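Long-range contacts in AlyGC (Glaciecola chathamensis, PDB 5GKD), which probably cleaves the polysaccharide alginate, as a calcium-containing lyase of polysaccharide lyase family 6 built from parallel beta-helices: residues I661-Q666 with E684-E689; G439-V444 with V463-A468; I24-G29 with V58-Q63; V518-A523 with E553-N558; M127-H132 with A151-T156. All coordinates share one frame; numbering follows the deposited sequence.

Contact 1. Residues I661-Q666 with E684-E689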
# COMPACT_ATOMS: atom_id res chain seq x y z
N ILE A 661 3.58 19.96 -10.18
CA ILE A 661 4.95 19.71 -9.73
C ILE A 661 5.44 18.41 -10.36
O ILE A 661 4.84 17.34 -10.16
CB ILE A 661 5.10 19.70 -8.20
CG1 ILE A 661 6.57 19.46 -7.85
CG2 ILE A 661 4.20 18.70 -7.53
CD1 ILE A 661 6.92 19.76 -6.45
N LEU A 662 6.52 18.51 -11.11
CA LEU A 662 7.01 17.45 -11.97
C LEU A 662 8.45 17.13 -11.57
O LEU A 662 9.36 17.93 -11.82
CB LEU A 662 6.90 17.86 -13.43
CG LEU A 662 5.50 18.34 -13.84
CD1 LEU A 662 5.43 18.68 -15.33
CD2 LEU A 662 4.49 17.28 -13.54
N HIS A 663 8.64 15.96 -10.97
CA HIS A 663 9.94 15.51 -10.48
C HIS A 663 10.35 14.26 -11.25
O HIS A 663 9.67 13.23 -11.19
CB HIS A 663 9.89 15.26 -8.97
CG HIS A 663 11.18 14.79 -8.38
ND1 HIS A 663 11.78 15.42 -7.31
CD2 HIS A 663 11.97 13.73 -8.69
CE1 HIS A 663 12.89 14.77 -6.99
NE2 HIS A 663 13.03 13.74 -7.81
N GLY A 664 11.47 14.35 -11.97
CA GLY A 664 11.96 13.24 -12.74
C GLY A 664 11.17 12.89 -13.97
O GLY A 664 11.34 11.79 -14.50
N THR A 665 10.29 13.78 -14.45
CA THR A 665 9.63 13.54 -15.73
C THR A 665 10.58 13.84 -16.88
O THR A 665 11.29 14.84 -16.88
CB THR A 665 8.37 14.39 -15.85
OG1 THR A 665 8.71 15.76 -15.66
CG2 THR A 665 7.38 13.98 -14.80
N GLN A 666 10.58 12.96 -17.87
CA GLN A 666 11.59 12.93 -18.91
C GLN A 666 11.20 13.72 -20.15
O GLN A 666 12.08 14.18 -20.88
CB GLN A 666 11.86 11.47 -19.29
CG GLN A 666 12.14 10.61 -18.04
CD GLN A 666 13.04 9.44 -18.33
OE1 GLN A 666 14.08 9.59 -18.98
NE2 GLN A 666 12.66 8.26 -17.86
N GLU A 684 11.37 19.75 -11.11
CA GLU A 684 12.49 19.20 -10.37
C GLU A 684 13.13 18.16 -11.30
O GLU A 684 12.80 16.98 -11.29
CB GLU A 684 12.01 18.63 -9.01
CG GLU A 684 11.40 19.70 -8.08
CD GLU A 684 11.02 19.20 -6.69
OE1 GLU A 684 10.82 17.98 -6.52
OE2 GLU A 684 10.91 20.04 -5.76
N LEU A 685 14.02 18.63 -12.15
CA LEU A 685 14.68 17.80 -13.13
C LEU A 685 15.75 16.91 -12.54
O LEU A 685 16.53 17.35 -11.76
CB LEU A 685 15.26 18.69 -14.22
CG LEU A 685 14.25 19.55 -14.93
CD1 LEU A 685 14.91 20.64 -15.71
CD2 LEU A 685 13.27 18.75 -15.76
N THR A 686 15.76 15.64 -12.93
CA THR A 686 16.73 14.67 -12.45
C THR A 686 17.71 14.25 -13.55
O THR A 686 17.92 14.96 -14.46
CB THR A 686 16.05 13.40 -11.91
OG1 THR A 686 15.38 12.75 -12.96
CG2 THR A 686 15.07 13.72 -10.83
N VAL A 687 18.28 13.07 -13.44
CA VAL A 687 19.19 12.56 -14.42
C VAL A 687 18.52 12.21 -15.75
O VAL A 687 17.33 12.25 -15.87
CB VAL A 687 19.89 11.30 -13.89
CG1 VAL A 687 20.61 11.60 -12.62
CG2 VAL A 687 18.89 10.21 -13.61
N GLY A 688 19.33 11.88 -16.72
CA GLY A 688 18.91 11.48 -18.04
C GLY A 688 18.56 12.50 -19.08
O GLY A 688 17.84 12.20 -19.97
N GLU A 689 19.07 13.71 -18.94
CA GLU A 689 18.90 14.81 -19.88
C GLU A 689 17.43 14.98 -20.31
O GLU A 689 17.11 14.86 -21.49
CB GLU A 689 19.81 14.63 -21.09
CG GLU A 689 21.30 14.51 -20.72
CD GLU A 689 22.21 14.23 -21.91
OE1 GLU A 689 22.13 13.13 -22.51
OE2 GLU A 689 23.04 15.09 -22.24
O HOH W 1 13.63 15.12 -14.74
O HOH W 2 15.36 12.29 -18.55
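His663 and Glu684 meet through a histidine-carboxylate hydrogen bond, ND1 of His663 donating to OE1 of Glu684 over 2.8 Å. The oxygen lies at the ring edge, close to the imidazole plane, and is approached on its anti side. Ring and carboxylate are nonetheless strongly twisted, their planes 73° apart. A chi1 of 180° sets CG of His663 anti to the backbone N, and methyl CG2 of Thr686 approaches the ring obliquely, 3.6 Å from NE2 of His663. The two side chains cross there at about a right angle, and the carbonyl O of Glu684 sits over one face of the ring, offset toward its rim.

Backbone pairing sets this up. His663 and Glu684 form a parallel bridge with both side chains on one face, bracketed by Glu684 N to Leu662 O at 2.8 Å and Gly664 N to Glu684 O at 3.0 Å. Beyond the bridge a water takes over, accepting from Thr686 N at 2.8 Å and donating to Thr665 O at 3.2 Å.

In the second shell, OE2 of Glu684 makes a salt bridge to Arg708, which would favour a charged carboxylate, and Tyr625 stacks on the His663 ring. Strand 660-663 is hydrogen-bonded to strand 622-625 on one side and to 681-685 on the other, with strand 706-709 next beyond, as successive parallel rungs of the C-terminal beta-helix.

Contact 2. Residues G439-V444 with V463-A468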
# COMPACT_ATOMS: atom_id res chain seq x y z
N GLY A 439 -16.11 -4.25 -27.91
CA GLY A 439 -17.24 -5.08 -27.53
C GLY A 439 -18.54 -4.56 -28.11
O GLY A 439 -18.58 -4.03 -29.22
N LYS A 440 -19.61 -4.71 -27.34
CA LYS A 440 -20.95 -4.34 -27.76
C LYS A 440 -21.44 -3.13 -26.98
O LYS A 440 -20.88 -2.75 -25.95
CB LYS A 440 -21.91 -5.50 -27.56
CG LYS A 440 -22.01 -5.90 -26.11
CD LYS A 440 -23.02 -6.99 -25.89
CE LYS A 440 -23.23 -7.21 -24.40
NZ LYS A 440 -22.21 -8.15 -23.84
N HIS A 441 -22.51 -2.52 -27.48
CA HIS A 441 -23.10 -1.36 -26.83
C HIS A 441 -24.29 -1.81 -26.00
O HIS A 441 -25.11 -2.62 -26.45
CB HIS A 441 -23.51 -0.31 -27.86
CG HIS A 441 -22.33 0.30 -28.56
ND1 HIS A 441 -22.08 1.66 -28.54
CD2 HIS A 441 -21.33 -0.26 -29.27
CE1 HIS A 441 -20.98 1.90 -29.22
NE2 HIS A 441 -20.50 0.76 -29.68
N ILE A 442 -24.35 -1.32 -24.77
CA ILE A 442 -25.39 -1.64 -23.80
C ILE A 442 -26.05 -0.34 -23.38
O ILE A 442 -25.37 0.59 -22.91
CB ILE A 442 -24.83 -2.37 -22.58
CG1 ILE A 442 -24.12 -3.66 -23.00
CG2 ILE A 442 -25.94 -2.66 -21.57
CD1 ILE A 442 -23.31 -4.29 -21.89
N ALA A 443 -27.37 -0.26 -23.53
CA ALA A 443 -28.11 0.89 -23.05
C ALA A 443 -28.35 0.76 -21.55
O ALA A 443 -28.67 -0.32 -21.05
CB ALA A 443 -29.44 1.01 -23.79
N VAL A 444 -28.15 1.84 -20.84
CA VAL A 444 -28.33 1.83 -19.42
C VAL A 444 -29.28 2.95 -19.10
O VAL A 444 -29.28 3.93 -19.77
CB VAL A 444 -27.01 2.10 -18.71
CG1 VAL A 444 -27.16 1.88 -17.23
CG2 VAL A 444 -25.92 1.24 -19.27
N VAL A 463 -19.36 -0.95 -24.33
CA VAL A 463 -19.62 0.48 -24.17
C VAL A 463 -20.99 0.65 -23.54
O VAL A 463 -22.00 0.24 -24.11
CB VAL A 463 -19.53 1.24 -25.51
CG1 VAL A 463 -19.85 2.72 -25.30
CG2 VAL A 463 -18.16 1.08 -26.12
N LEU A 464 -21.02 1.26 -22.36
CA LEU A 464 -22.26 1.57 -21.68
C LEU A 464 -22.73 2.95 -22.13
O LEU A 464 -21.98 3.92 -22.04
CB LEU A 464 -22.08 1.52 -20.16
CG LEU A 464 -22.14 0.18 -19.40
CD1 LEU A 464 -21.35 -0.93 -20.07
CD2 LEU A 464 -21.67 0.35 -17.95
N VAL A 465 -23.97 3.03 -22.62
CA VAL A 465 -24.55 4.26 -23.15
C VAL A 465 -25.66 4.68 -22.19
O VAL A 465 -26.74 4.08 -22.18
CB VAL A 465 -25.07 4.08 -24.58
CG1 VAL A 465 -25.42 5.43 -25.17
CG2 VAL A 465 -24.03 3.39 -25.42
N LEU A 466 -25.39 5.69 -21.37
CA LEU A 466 -26.34 6.11 -20.35
C LEU A 466 -27.36 7.06 -20.96
O LEU A 466 -27.00 8.06 -21.59
CB LEU A 466 -25.62 6.81 -19.18
CG LEU A 466 -24.29 6.27 -18.67
CD1 LEU A 466 -23.76 7.15 -17.55
CD2 LEU A 466 -24.43 4.85 -18.20
N GLN A 467 -28.64 6.74 -20.77
CA GLN A 467 -29.69 7.64 -21.20
C GLN A 467 -29.75 8.83 -20.25
O GLN A 467 -29.16 8.82 -19.16
CB GLN A 467 -31.02 6.90 -21.26
CG GLN A 467 -30.96 5.62 -22.08
CD GLN A 467 -32.07 4.64 -21.71
OE1 GLN A 467 -32.60 4.67 -20.60
NE2 GLN A 467 -32.40 3.74 -22.64
N ALA A 468 -30.46 9.87 -20.67
CA ALA A 468 -30.53 11.10 -19.89
C ALA A 468 -31.15 10.84 -18.53
O ALA A 468 -32.03 10.00 -18.39
CB ALA A 468 -31.33 12.15 -20.65
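Val444 packs against Leu464 and Leu466 on the tight face of this parallel strand pair. Its CB lies 3.8 Å from CD2 of Leu466, the two side chains side by side and pointing the same way, while CG2 of Val444 reaches CG of Leu464 at 3.9 Å. Val444 chi1 of -171° sets CG1 anti to the backbone N, leaving CG2 as the branch beside Leu464. Helix 450-457 helps bury this face: Ala454 touches Val444, Ile455 touches Leu464 and Leu451 touches Leu466. Packing slackens toward the start of the strands, where CD1 of Ile442 and CD1 of Leu464 are 4.3 Å apart.

The other face is more exposed. There the His441 ring lies over Val463 in a CH-pi contact, CB of Val463 being 4.0 Å from the ring centroid and 12° off its normal. CG2 of Val465 stands at the ring edge.

Five backbone hydrogen bonds join the two strands, from Val463 N to Lys440 O through to Gln467 N to Val444 O. Beside that last bond, CG of Gln467 rests 3.3 Å from O of Val444. In-register parallel pairing beside a short helix over the apolar interior is consistent with the capped N-terminal end of the second parallel beta-helix.

Contact 3. Residues I24-G29 with V58-Q63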
# COMPACT_ATOMS: atom_id res chain seq x y z
N ILE A 24 8.91 -39.68 -18.61
CA ILE A 24 7.91 -39.49 -17.57
C ILE A 24 6.84 -38.57 -18.16
O ILE A 24 7.15 -37.47 -18.62
CB ILE A 24 8.53 -38.90 -16.30
CG1 ILE A 24 9.62 -39.83 -15.78
CG2 ILE A 24 7.44 -38.63 -15.26
CD1 ILE A 24 10.38 -39.30 -14.61
N ILE A 25 5.60 -39.03 -18.17
CA ILE A 25 4.52 -38.36 -18.88
C ILE A 25 3.50 -37.84 -17.87
O ILE A 25 2.83 -38.62 -17.19
CB ILE A 25 3.86 -39.29 -19.90
CG1 ILE A 25 4.88 -39.78 -20.93
CG2 ILE A 25 2.72 -38.58 -20.59
CD1 ILE A 25 4.26 -40.72 -21.96
N LEU A 26 3.39 -36.52 -17.77
CA LEU A 26 2.34 -35.91 -16.96
C LEU A 26 1.02 -36.01 -17.71
O LEU A 26 0.89 -35.48 -18.82
CB LEU A 26 2.65 -34.45 -16.65
CG LEU A 26 3.93 -34.09 -15.91
CD1 LEU A 26 3.94 -32.58 -15.57
CD2 LEU A 26 4.13 -34.97 -14.67
N ALA A 27 0.05 -36.70 -17.10
CA ALA A 27 -1.26 -36.89 -17.70
C ALA A 27 -1.97 -35.56 -17.93
O ALA A 27 -1.83 -34.61 -17.15
CB ALA A 27 -2.12 -37.79 -16.79
N ASN A 28 -2.75 -35.50 -19.00
CA ASN A 28 -3.52 -34.31 -19.32
C ASN A 28 -4.37 -33.90 -18.14
O ASN A 28 -4.99 -34.74 -17.48
CB ASN A 28 -4.40 -34.57 -20.55
CG ASN A 28 -3.60 -34.75 -21.81
OD1 ASN A 28 -2.46 -34.28 -21.90
ND2 ASN A 28 -4.19 -35.40 -22.79
N GLY A 29 -4.39 -32.61 -17.86
CA GLY A 29 -5.16 -32.06 -16.78
C GLY A 29 -4.46 -30.84 -16.21
O GLY A 29 -3.47 -30.36 -16.75
N VAL A 58 -1.69 -30.09 -20.66
CA VAL A 58 -1.09 -30.21 -19.33
C VAL A 58 -0.76 -28.81 -18.86
O VAL A 58 0.12 -28.13 -19.41
CB VAL A 58 0.15 -31.10 -19.34
CG1 VAL A 58 0.85 -31.05 -17.99
CG2 VAL A 58 -0.22 -32.52 -19.72
N PHE A 59 -1.45 -28.38 -17.82
CA PHE A 59 -1.29 -27.06 -17.24
C PHE A 59 -0.70 -27.20 -15.85
O PHE A 59 -1.14 -28.06 -15.07
CB PHE A 59 -2.64 -26.34 -17.15
CG PHE A 59 -3.33 -26.23 -18.47
CD1 PHE A 59 -2.94 -25.26 -19.38
CD2 PHE A 59 -4.36 -27.10 -18.80
CE1 PHE A 59 -3.57 -25.15 -20.59
CE2 PHE A 59 -4.99 -26.99 -20.03
CZ PHE A 59 -4.59 -26.01 -20.92
N LEU A 60 0.28 -26.37 -15.55
CA LEU A 60 0.83 -26.26 -14.21
C LEU A 60 0.43 -24.89 -13.69
O LEU A 60 0.87 -23.86 -14.22
CB LEU A 60 2.34 -26.44 -14.21
CG LEU A 60 2.77 -27.90 -14.05
CD1 LEU A 60 2.42 -28.67 -15.29
CD2 LEU A 60 4.23 -28.05 -13.73
N THR A 61 -0.40 -24.87 -12.65
CA THR A 61 -1.08 -23.67 -12.21
C THR A 61 -0.82 -23.42 -10.72
O THR A 61 -0.18 -24.21 -10.03
CB THR A 61 -2.60 -23.75 -12.46
OG1 THR A 61 -3.19 -24.75 -11.60
CG2 THR A 61 -2.89 -24.08 -13.91
N GLY A 62 -1.31 -22.29 -10.24
CA GLY A 62 -1.06 -21.93 -8.86
C GLY A 62 0.42 -21.73 -8.62
O GLY A 62 1.14 -21.22 -9.48
N GLN A 63 0.88 -22.16 -7.45
CA GLN A 63 2.28 -21.98 -7.07
C GLN A 63 3.09 -23.20 -7.52
O GLN A 63 3.58 -23.99 -6.72
CB GLN A 63 2.41 -21.72 -5.57
CG GLN A 63 2.16 -20.26 -5.22
CD GLN A 63 0.78 -19.81 -5.68
OE1 GLN A 63 -0.23 -20.14 -5.05
NE2 GLN A 63 0.72 -19.10 -6.80
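Val58 turns its two methyl groups to different partners in the segment 24-29. CG1 stands anti to the backbone N (chi1 173°) and meets CB of Leu26 at 4.1 Å, an apolar contact. CG2 instead points into polar surroundings, 3.3 Å from the carbonyl O of Leu26 and 3.6 Å from OD1 of Asn28. The side chains of Asn28 and Val58 cross at about a right angle, with OD1 of Asn28 the atom that meets the methyl group. That oxygen is not left to the methyl group, since OD1 of Asn28 accepts from the backbone N of Thr54.

Leu26 extends the apolar side of the contact, its CD1 reaching CD1 of Leu60 at 4.2 Å; Leu78 of strand 73-81 touches both Leu26 and Val58. The Phe59 ring stands apart from this apolar group, oblique to the carbonyl O of Gly29, and makes a cation-pi contact with Lys81.

One backbone hydrogen bond links the segments, Phe59 N to Gly29 O at 3.0 Å and nearly straight at 174°. Gly29 there opens strand 29-32, which pairs with strand 58-62, whereas strand 23-26 pairs with strand 48-52. The contact thus spans a corner of the N-terminal beta-helix. Its chemistry implies that buried hydrocarbon joins the corner to the next coil, while polar groups at the turn find much of their bonding outside these two segments, Ala27 O with Trp31 NE1 among them.

Contact 4. Residues V518-A523 with E553-N558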
# COMPACT_ATOMS: atom_id res chain seq x y z
N VAL A 518 -20.53 14.61 -13.54
CA VAL A 518 -20.45 14.12 -12.17
C VAL A 518 -20.58 15.31 -11.24
O VAL A 518 -19.78 16.25 -11.30
CB VAL A 518 -19.14 13.36 -11.87
CG1 VAL A 518 -19.12 12.94 -10.40
CG2 VAL A 518 -19.02 12.13 -12.75
N ASP A 519 -21.58 15.25 -10.36
CA ASP A 519 -21.77 16.20 -9.28
C ASP A 519 -21.57 15.42 -7.99
O ASP A 519 -22.40 14.58 -7.64
CB ASP A 519 -23.16 16.84 -9.37
CG ASP A 519 -23.47 17.76 -8.21
OD1 ASP A 519 -22.59 18.03 -7.38
OD2 ASP A 519 -24.63 18.21 -8.12
N ALA A 520 -20.47 15.70 -7.29
CA ALA A 520 -20.11 15.00 -6.06
C ALA A 520 -20.68 15.66 -4.81
O ALA A 520 -20.17 15.41 -3.71
CB ALA A 520 -18.59 14.92 -5.94
N THR A 521 -21.72 16.48 -4.95
CA THR A 521 -22.35 17.15 -3.81
C THR A 521 -22.71 16.18 -2.68
O THR A 521 -22.58 16.52 -1.50
CB THR A 521 -23.60 17.89 -4.30
OG1 THR A 521 -23.19 19.03 -5.08
CG2 THR A 521 -24.49 18.34 -3.12
N ASN A 522 -23.14 14.97 -3.01
CA ASN A 522 -23.67 14.05 -2.02
C ASN A 522 -22.67 13.02 -1.52
O ASN A 522 -23.07 12.08 -0.84
CB ASN A 522 -24.89 13.35 -2.60
CG ASN A 522 -25.90 14.34 -3.09
OD1 ASN A 522 -25.94 14.69 -4.26
ND2 ASN A 522 -26.70 14.84 -2.17
N ALA A 523 -21.39 13.17 -1.85
CA ALA A 523 -20.37 12.29 -1.28
C ALA A 523 -20.35 12.42 0.24
O ALA A 523 -20.77 13.43 0.79
CB ALA A 523 -19.01 12.64 -1.86
N GLU A 553 -17.78 18.27 -10.90
CA GLU A 553 -18.02 19.46 -10.09
C GLU A 553 -18.28 19.10 -8.64
O GLU A 553 -18.81 18.03 -8.33
CB GLU A 553 -19.22 20.26 -10.58
CG GLU A 553 -18.98 21.04 -11.84
CD GLU A 553 -20.18 21.90 -12.20
OE1 GLU A 553 -21.23 21.78 -11.52
OE2 GLU A 553 -20.07 22.70 -13.16
N ASN A 554 -17.95 20.04 -7.77
CA ASN A 554 -18.38 20.03 -6.37
C ASN A 554 -17.76 18.87 -5.59
O ASN A 554 -18.42 18.19 -4.81
CB ASN A 554 -19.91 20.00 -6.29
CG ASN A 554 -20.55 21.23 -6.92
OD1 ASN A 554 -20.06 22.35 -6.74
ND2 ASN A 554 -21.62 21.02 -7.67
N LEU A 555 -16.47 18.63 -5.83
CA LEU A 555 -15.68 17.74 -4.99
C LEU A 555 -15.16 18.53 -3.79
O LEU A 555 -13.96 18.69 -3.56
CB LEU A 555 -14.54 17.12 -5.79
CG LEU A 555 -14.84 15.97 -6.76
CD1 LEU A 555 -15.56 16.44 -8.01
CD2 LEU A 555 -13.55 15.25 -7.13
N ASP A 556 -16.11 19.06 -3.02
CA ASP A 556 -15.69 20.03 -2.02
C ASP A 556 -16.51 19.97 -0.73
O ASP A 556 -16.50 20.95 0.03
CB ASP A 556 -15.73 21.45 -2.61
CG ASP A 556 -17.11 21.85 -3.12
OD1 ASP A 556 -18.00 20.99 -3.27
OD2 ASP A 556 -17.30 23.05 -3.38
N ILE A 557 -17.18 18.86 -0.45
CA ILE A 557 -17.96 18.78 0.79
C ILE A 557 -17.04 18.82 2.01
O ILE A 557 -17.45 19.29 3.08
CB ILE A 557 -18.82 17.51 0.80
CG1 ILE A 557 -19.81 17.57 1.97
CG2 ILE A 557 -17.95 16.26 0.88
CD1 ILE A 557 -20.94 16.57 1.87
N ASN A 558 -15.81 18.35 1.88
CA ASN A 558 -14.82 18.40 2.94
C ASN A 558 -13.45 18.53 2.28
O ASN A 558 -13.34 18.52 1.05
CB ASN A 558 -14.95 17.17 3.85
CG ASN A 558 -14.47 17.42 5.26
OD1 ASN A 558 -13.37 17.94 5.47
ND2 ASN A 558 -15.29 17.07 6.23
O HOH W 3 -18.57 17.08 -2.25
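Asp519 and Glu553 form a parallel bridge, flanked by backbone hydrogen bonds from Glu553 N to Val518 O at 2.9 Å and from Ala520 N to Glu553 O at 3.0 Å, and past it segment 518-523 makes a type I turn from Ala520 to Ala523 and segment 553-558 an inverse gamma turn centred on Leu555.

The side chains converge on one oxygen, OD1 of Asp519. Across the contact, ND2 of Asn554 donates to OD1 of Asp519 over 3.2 Å; the oxygen lies in the amide plane, yet the donor stands well above the carboxylate plane, the two planes being 60° apart. From its own chain, OD1 of Asp519 accepts from Thr521 N at 3.0 Å, closing an Asx turn. It also takes the hydroxyl of Thr521, OG1 to OD1 of Asp519 being 2.6 Å, on the syn lone pair. With CG anti to the backbone N (chi1 175°), the carboxylate carbon of Asp519 is set beside the carbonyl carbon, on the side where the chain goes on to Thr521. Thr521 and Asn554 lie side by side, pointing the same way.

An apolar touch flanks this polar group: CB of Ala520 meets CD1 of Leu555 at 4.0 Å, with Tyr561 against both residues. Separately, methyl CD1 of Ile557 rests against the carbonyl oxygens of Thr521 and Ala523. A water donates to both Ala520 O and Asn554 O, two acceptors 3.5 Å apart, and so bridges them; it accepts from Ile557 N.

Three donors on a single carboxylate oxygen would be expected to favour the charged form of Asp519, against the nearby carboxylate of Glu553, and to fix its rotation, tying the strand end to both turns.

Contact 5. Residues M127-H132 with A151-T156. With PO4 (phosphate ion), chain G.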
# COMPACT_ATOMS: atom_id res chain seq x y z
N MET A 127 15.82 -19.27 -15.54
CA MET A 127 17.20 -19.05 -15.10
C MET A 127 18.04 -20.25 -15.50
O MET A 127 17.74 -21.37 -15.10
CB MET A 127 17.30 -18.85 -13.58
CG MET A 127 16.57 -17.62 -13.11
SD MET A 127 17.33 -16.06 -13.58
CE MET A 127 18.64 -15.98 -12.46
N VAL A 128 19.11 -20.00 -16.27
CA VAL A 128 19.97 -21.06 -16.78
C VAL A 128 21.24 -21.10 -15.94
O VAL A 128 21.88 -20.06 -15.71
CB VAL A 128 20.31 -20.85 -18.27
CG1 VAL A 128 20.83 -22.16 -18.87
CG2 VAL A 128 19.09 -20.41 -19.02
N TYR A 129 21.62 -22.29 -15.48
CA TYR A 129 22.89 -22.53 -14.81
C TYR A 129 23.62 -23.66 -15.53
O TYR A 129 23.12 -24.23 -16.49
CB TYR A 129 22.71 -22.88 -13.33
CG TYR A 129 21.92 -21.87 -12.52
CD1 TYR A 129 20.54 -21.80 -12.60
CD2 TYR A 129 22.57 -20.98 -11.68
CE1 TYR A 129 19.83 -20.88 -11.86
CE2 TYR A 129 21.87 -20.06 -10.94
CZ TYR A 129 20.51 -20.01 -11.03
OH TYR A 129 19.82 -19.08 -10.29
N GLY A 130 24.81 -24.01 -15.04
CA GLY A 130 25.49 -25.16 -15.61
C GLY A 130 26.06 -24.87 -16.98
O GLY A 130 26.40 -23.73 -17.32
N ARG A 131 26.16 -25.92 -17.80
CA ARG A 131 26.81 -25.82 -19.10
C ARG A 131 26.08 -26.66 -20.13
O ARG A 131 25.49 -27.70 -19.81
CB ARG A 131 28.29 -26.28 -19.04
CG ARG A 131 29.20 -25.36 -18.27
CD ARG A 131 30.67 -25.79 -18.35
NE ARG A 131 31.52 -24.86 -17.61
CZ ARG A 131 32.78 -25.11 -17.26
NH1 ARG A 131 33.36 -26.27 -17.56
NH2 ARG A 131 33.46 -24.21 -16.57
N HIS A 132 26.14 -26.21 -21.38
CA HIS A 132 25.63 -26.96 -22.53
C HIS A 132 24.13 -27.26 -22.43
O HIS A 132 23.67 -28.30 -22.86
CB HIS A 132 26.42 -28.25 -22.73
CG HIS A 132 27.87 -28.01 -22.97
ND1 HIS A 132 28.35 -27.44 -24.14
CD2 HIS A 132 28.96 -28.21 -22.19
CE1 HIS A 132 29.66 -27.34 -24.07
NE2 HIS A 132 30.05 -27.78 -22.89
N ALA A 151 17.25 -15.25 -17.81
CA ALA A 151 18.64 -14.89 -17.58
C ALA A 151 19.52 -16.14 -17.60
O ALA A 151 19.06 -17.25 -17.34
CB ALA A 151 18.79 -14.15 -16.25
N VAL A 152 20.78 -15.94 -17.95
CA VAL A 152 21.85 -16.92 -17.79
C VAL A 152 22.69 -16.47 -16.61
O VAL A 152 23.22 -15.36 -16.63
CB VAL A 152 22.71 -17.02 -19.06
CG1 VAL A 152 23.98 -17.80 -18.77
CG2 VAL A 152 21.94 -17.64 -20.20
N ARG A 153 22.80 -17.31 -15.59
CA ARG A 153 23.59 -16.99 -14.41
C ARG A 153 25.02 -17.49 -14.57
O ARG A 153 25.26 -18.53 -15.17
CB ARG A 153 23.01 -17.63 -13.14
CG ARG A 153 21.77 -17.02 -12.61
CD ARG A 153 22.01 -15.66 -11.99
NE ARG A 153 22.11 -15.66 -10.53
CZ ARG A 153 22.79 -14.74 -9.86
NH1 ARG A 153 23.45 -13.80 -10.53
NH2 ARG A 153 22.85 -14.74 -8.54
N LEU A 154 25.95 -16.78 -13.94
CA LEU A 154 27.36 -17.07 -14.08
C LEU A 154 28.05 -17.13 -12.72
O LEU A 154 29.24 -16.82 -12.60
CB LEU A 154 28.03 -16.03 -14.96
CG LEU A 154 27.43 -15.97 -16.36
CD1 LEU A 154 27.98 -14.76 -17.07
CD2 LEU A 154 27.75 -17.25 -17.10
N THR A 155 27.31 -17.50 -11.69
CA THR A 155 27.77 -17.20 -10.35
C THR A 155 28.95 -18.06 -9.92
O THR A 155 29.71 -17.65 -9.05
CB THR A 155 26.61 -17.28 -9.36
OG1 THR A 155 25.88 -18.48 -9.57
CG2 THR A 155 25.67 -16.14 -9.62
N THR A 156 29.13 -19.23 -10.53
CA THR A 156 30.34 -20.01 -10.33
C THR A 156 30.91 -20.41 -11.68
O THR A 156 30.23 -20.37 -12.71
CB THR A 156 30.12 -21.28 -9.46
OG1 THR A 156 29.47 -22.30 -10.23
CG2 THR A 156 29.24 -20.97 -8.26
P PO4 G . 20.67 -17.00 -7.18
O1 PO4 G . 21.35 -17.61 -8.39
O2 PO4 G . 20.50 -18.01 -6.07
O3 PO4 G . 19.33 -16.48 -7.63
O4 PO4 G . 21.51 -15.86 -6.64
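Met127 and Val128 pair with Ala151 and Val152 as neighbouring parallel strands, 124-128 and 150-152, in adjacent coils of the N-terminal beta-helix. Backbone hydrogen bonds establish the pairing: Val128 N to Ala151 O at 3.0 Å and Arg153 N to Val128 O at 2.9 Å. On one face, SD of Met127 touches CB of Ala151 at 3.6 Å; on the other, Val128 packs obliquely on Val152.

Where the strands end, Arg153 bends at chi2 (-72°) and again at chi3. Its CG touches both CE of Met127, at a short 3.3 Å, and CE2 of the Tyr129 ring at 3.5 Å. Tyr129 and Arg153 lie side by side, pointing the same way, with ring and guanidinium planes 73° apart.

Both polar ends reach a phosphate ion, probably from the crystallisation liquor. Its O1 accepts from Tyr129 OH at 2.8 Å and from Arg153 NE, near the edge of each flat group, while O4 accepts from Arg153 NH2 at 2.6 Å. Arg94 NH1 also bonds the ion. Two arginines would make the site locally positive, with the tyrosine hydroxyl adding a neutral donor, which suits an anion; no natural ligand is established here.

Overall arrangement
Along the chain the contacts follow in series: contact 3, contact 5, contact 2, contact 4 and contact 1, none enclosing another. Contacts 3 and 5, with centres 26 Å apart, belong to the N-terminal beta-helix, in the part of the chain related to chondroitinase B. The other three lie in the second beta-helix, where contacts 2 and 4 share a parallel strand series and approach to about 8 Å between nearest atoms. Contact 1 lies on a different strand series there, its centre 34 Å from that of contact 4. Contacts 4 and 5 are farthest apart, 58 Å between centres. Each joins successive coils, so each beta-helix is held together coil by coil through local parallel pairing, and the calcium site belongs to the first.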